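Local structure of polysaccharide deacetylase-like protein (Bacillus anthracis, 4V33) at residues Pro145-His150 / Ile200-Asp205. The protein is a putative zinc-dependent polysaccharide deacetylase, one of two such proteins required for osmotic stability and cell shape maintenance in the bacterium. Sequence-based numbering, arbitrary orientation.
Sequences PVLMYH and IFVTFD. With ACT (acetate ion), chain C.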
loop_
_atom_site.group_PDB
_atom_site.type_symbol
_atom_site.label_atom_id
_atom_site.label_comp_id
_atom_site.label_asym_id
_atom_site.label_seq_id
_atom_site.Cartn_x
_atom_site.Cartn_y
_atom_site.Cartn_z
ATOM N N PRO A 145 -6.748 -0.291 -0.245
ATOM C CA PRO A 145 -7.474 -0.603 0.989
ATOM C C PRO A 145 -6.500 -1.011 2.083
ATOM O O PRO A 145 -5.567 -1.786 1.850
ATOM C CB PRO A 145 -8.380 -1.775 0.601
ATOM C CG PRO A 145 -7.795 -2.337 -0.676
ATOM C CD PRO A 145 -7.010 -1.241 -1.338
ATOM N N VAL A 146 -6.737 -0.478 3.275
ATOM C CA VAL A 146 -5.929 -0.788 4.443
ATOM C C VAL A 146 -6.868 -1.442 5.454
ATOM O O VAL A 146 -7.669 -0.768 6.100
ATOM C CB VAL A 146 -5.273 0.477 5.022
ATOM C CG1 VAL A 146 -4.408 0.127 6.234
ATOM C CG2 VAL A 146 -4.439 1.173 3.941
ATOM N N LEU A 147 -6.795 -2.767 5.544
ATOM C CA LEU A 147 -7.695 -3.532 6.414
ATOM C C LEU A 147 -7.315 -3.395 7.876
ATOM O O LEU A 147 -6.131 -3.385 8.221
ATOM C CB LEU A 147 -7.640 -5.008 6.042
ATOM C CG LEU A 147 -8.157 -5.368 4.646
ATOM C CD1 LEU A 147 -7.726 -6.782 4.249
ATOM C CD2 LEU A 147 -9.680 -5.275 4.649
ATOM N N MET A 148 -8.328 -3.313 8.738
ATOM C CA MET A 148 -8.110 -3.242 10.175
ATOM C C MET A 148 -8.752 -4.432 10.891
ATOM O O MET A 148 -9.986 -4.563 10.917
ATOM C CB MET A 148 -8.681 -1.950 10.740
ATOM C CG MET A 148 -8.558 -1.862 12.266
ATOM S SD MET A 148 -9.188 -0.327 12.943
ATOM C CE MET A 148 -10.862 -0.366 12.309
ATOM N N TYR A 149 -7.898 -5.294 11.439
ATOM C CA TYR A 149 -8.312 -6.381 12.319
ATOM C C TYR A 149 -7.903 -6.094 13.752
ATOM O O TYR A 149 -7.036 -5.250 14.004
ATOM C CB TYR A 149 -7.638 -7.680 11.894
ATOM C CG TYR A 149 -8.110 -8.242 10.577
ATOM C CD1 TYR A 149 -9.225 -9.081 10.524
ATOM C CD2 TYR A 149 -7.443 -7.966 9.394
ATOM C CE1 TYR A 149 -9.662 -9.617 9.343
ATOM C CE2 TYR A 149 -7.878 -8.497 8.190
ATOM C CZ TYR A 149 -8.979 -9.328 8.168
ATOM O OH TYR A 149 -9.395 -9.851 6.970
ATOM N N HIS A 150 -8.541 -6.782 14.696
ATOM C CA HIS A 150 -8.141 -6.746 16.093
ATOM C C HIS A 150 -7.818 -8.153 16.587
ATOM O O HIS A 150 -6.698 -8.625 16.398
ATOM C CB HIS A 150 -9.215 -6.073 16.944
ATOM C CG HIS A 150 -9.228 -4.586 16.800
ATOM N ND1 HIS A 150 -9.766 -3.947 15.703
ATOM C CD2 HIS A 150 -8.723 -3.612 17.596
ATOM C CE1 HIS A 150 -9.618 -2.639 15.845
ATOM N NE2 HIS A 150 -8.978 -2.412 16.977
ATOM N N ILE A 200 -2.792 -4.058 -1.264
ATOM C CA ILE A 200 -3.635 -4.063 -0.079
ATOM C C ILE A 200 -2.755 -4.203 1.162
ATOM O O ILE A 200 -1.716 -4.868 1.112
ATOM C CB ILE A 200 -4.696 -5.191 -0.157
ATOM C CG1 ILE A 200 -5.711 -5.067 0.986
ATOM C CG2 ILE A 200 -4.038 -6.585 -0.183
ATOM C CD1 ILE A 200 -7.017 -5.837 0.702
ATOM N N PHE A 201 -3.162 -3.554 2.250
ATOM C CA PHE A 201 -2.440 -3.622 3.513
ATOM C C PHE A 201 -3.302 -4.315 4.548
ATOM O O PHE A 201 -4.374 -3.824 4.894
ATOM C CB PHE A 201 -2.102 -2.209 4.015
ATOM C CG PHE A 201 -0.952 -1.573 3.291
ATOM C CD1 PHE A 201 -1.061 -1.235 1.953
ATOM C CD2 PHE A 201 0.239 -1.312 3.948
ATOM C CE1 PHE A 201 0.003 -0.652 1.274
ATOM C CE2 PHE A 201 1.301 -0.729 3.278
ATOM C CZ PHE A 201 1.187 -0.402 1.948
ATOM N N VAL A 202 -2.848 -5.469 5.023
ATOM C CA VAL A 202 -3.508 -6.137 6.133
ATOM C C VAL A 202 -2.864 -5.623 7.422
ATOM O O VAL A 202 -1.641 -5.719 7.583
ATOM C CB VAL A 202 -3.338 -7.660 6.050
ATOM C CG1 VAL A 202 -4.021 -8.348 7.234
ATOM C CG2 VAL A 202 -3.893 -8.188 4.714
ATOM N N THR A 203 -3.676 -5.058 8.317
ATOM C CA THR A 203 -3.152 -4.557 9.596
ATOM C C THR A 203 -3.947 -5.093 10.779
ATOM O O THR A 203 -5.150 -5.374 10.666
ATOM C CB THR A 203 -3.093 -2.991 9.692
ATOM O OG1 THR A 203 -4.388 -2.455 10.001
ATOM C CG2 THR A 203 -2.563 -2.368 8.400
ATOM N N PHE A 204 -3.258 -5.193 11.914
ATOM C CA PHE A 204 -3.822 -5.662 13.177
ATOM C C PHE A 204 -3.515 -4.645 14.247
ATOM O O PHE A 204 -2.383 -4.144 14.328
ATOM C CB PHE A 204 -3.170 -6.982 13.588
ATOM C CG PHE A 204 -3.378 -8.087 12.610
ATOM C CD1 PHE A 204 -2.487 -8.270 11.566
ATOM C CD2 PHE A 204 -4.461 -8.948 12.730
ATOM C CE1 PHE A 204 -2.664 -9.291 10.638
ATOM C CE2 PHE A 204 -4.647 -9.975 11.803
ATOM C CZ PHE A 204 -3.746 -10.146 10.755
ATOM N N ASP A 205 -4.507 -4.362 15.084
ATOM C CA ASP A 205 -4.318 -3.420 16.182
ATOM C C ASP A 205 -4.223 -4.117 17.523
ATOM O O ASP A 205 -5.099 -4.922 17.870
ATOM C CB ASP A 205 -5.474 -2.414 16.245
ATOM C CG ASP A 205 -5.392 -1.352 15.159
ATOM O OD1 ASP A 205 -4.572 -1.489 14.235
ATOM O OD2 ASP A 205 -6.154 -0.369 15.241
HETATM C C ACT C . -7.819 1.095 17.724
HETATM O O ACT C . -7.398 -0.081 17.561
HETATM O OXT ACT C . -8.174 1.447 18.881
HETATM C CH3 ACT C . -7.897 2.050 16.579
#
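Two neighbouring parallel strands in the catalytic domain's barrel, 146-149 and 199-206, pair along Pro145-His150 and Ile200-Asp205 and end beside the zinc site. Their bonds step from strand to strand: Phe201 N to Pro145 O, Leu147 N to Phe201 O, Thr203 N to Leu147 O, Tyr149 N to Thr203 O, and Asp205 N to Tyr149 O. Pro145 has no N-H to give but still offers its carbonyl to the first bond, and its ring CG packs on Ile200 CG1 (3.8 Å). Leu147 O accepts from both N and OG1 of Thr203; a chi1 of 80° sets OG1 between the threonine's backbone N and carbonyl carbon, 2.7 Å from Leu147 O. On the face of the sheet shared with Val146, Phe201 and Met148, this buried hydroxyl is also bonded to Arg343, while Thr203 CG2 meets Val146 CG1 at 3.8 Å.

Leu147, Tyr149 and Val202 face helices 352-359 and 167-179, and Phe204 shares their face of the sheet. The tip of Leu147, CD1, meets Ile200 CD1 at 3.7 Å. Tyr149 lays its CB 3.5 Å from CD2 of Phe204; the two rings lie nearly parallel, planes at 27°, but slid so far that they barely overlap. The tyrosine hydroxyl hydrogen-bonds Gln173, which satisfies the polar tip of an otherwise apolar ring; Phe204 packs against strand 230-234.

At the C-terminal ends, Asp205 sets CB over one face of the His150 imidazole, a CH-pi contact 3.9 Å from the ring centroid. His150 NE2 donates to O of an acetate, probably a crystallisation component, at 2.9 Å. Asp205 OD2, in a salt bridge with Arg343, lies close to the same acetate oxygen. Asp206, His264 and His268 bind the zinc, about 4 Å from the Asp205 side chain. Polar groups gathered at the C-terminal strand ends, beside the metal, are typical of (β/α) barrels, as in the polysaccharide deacetylase family.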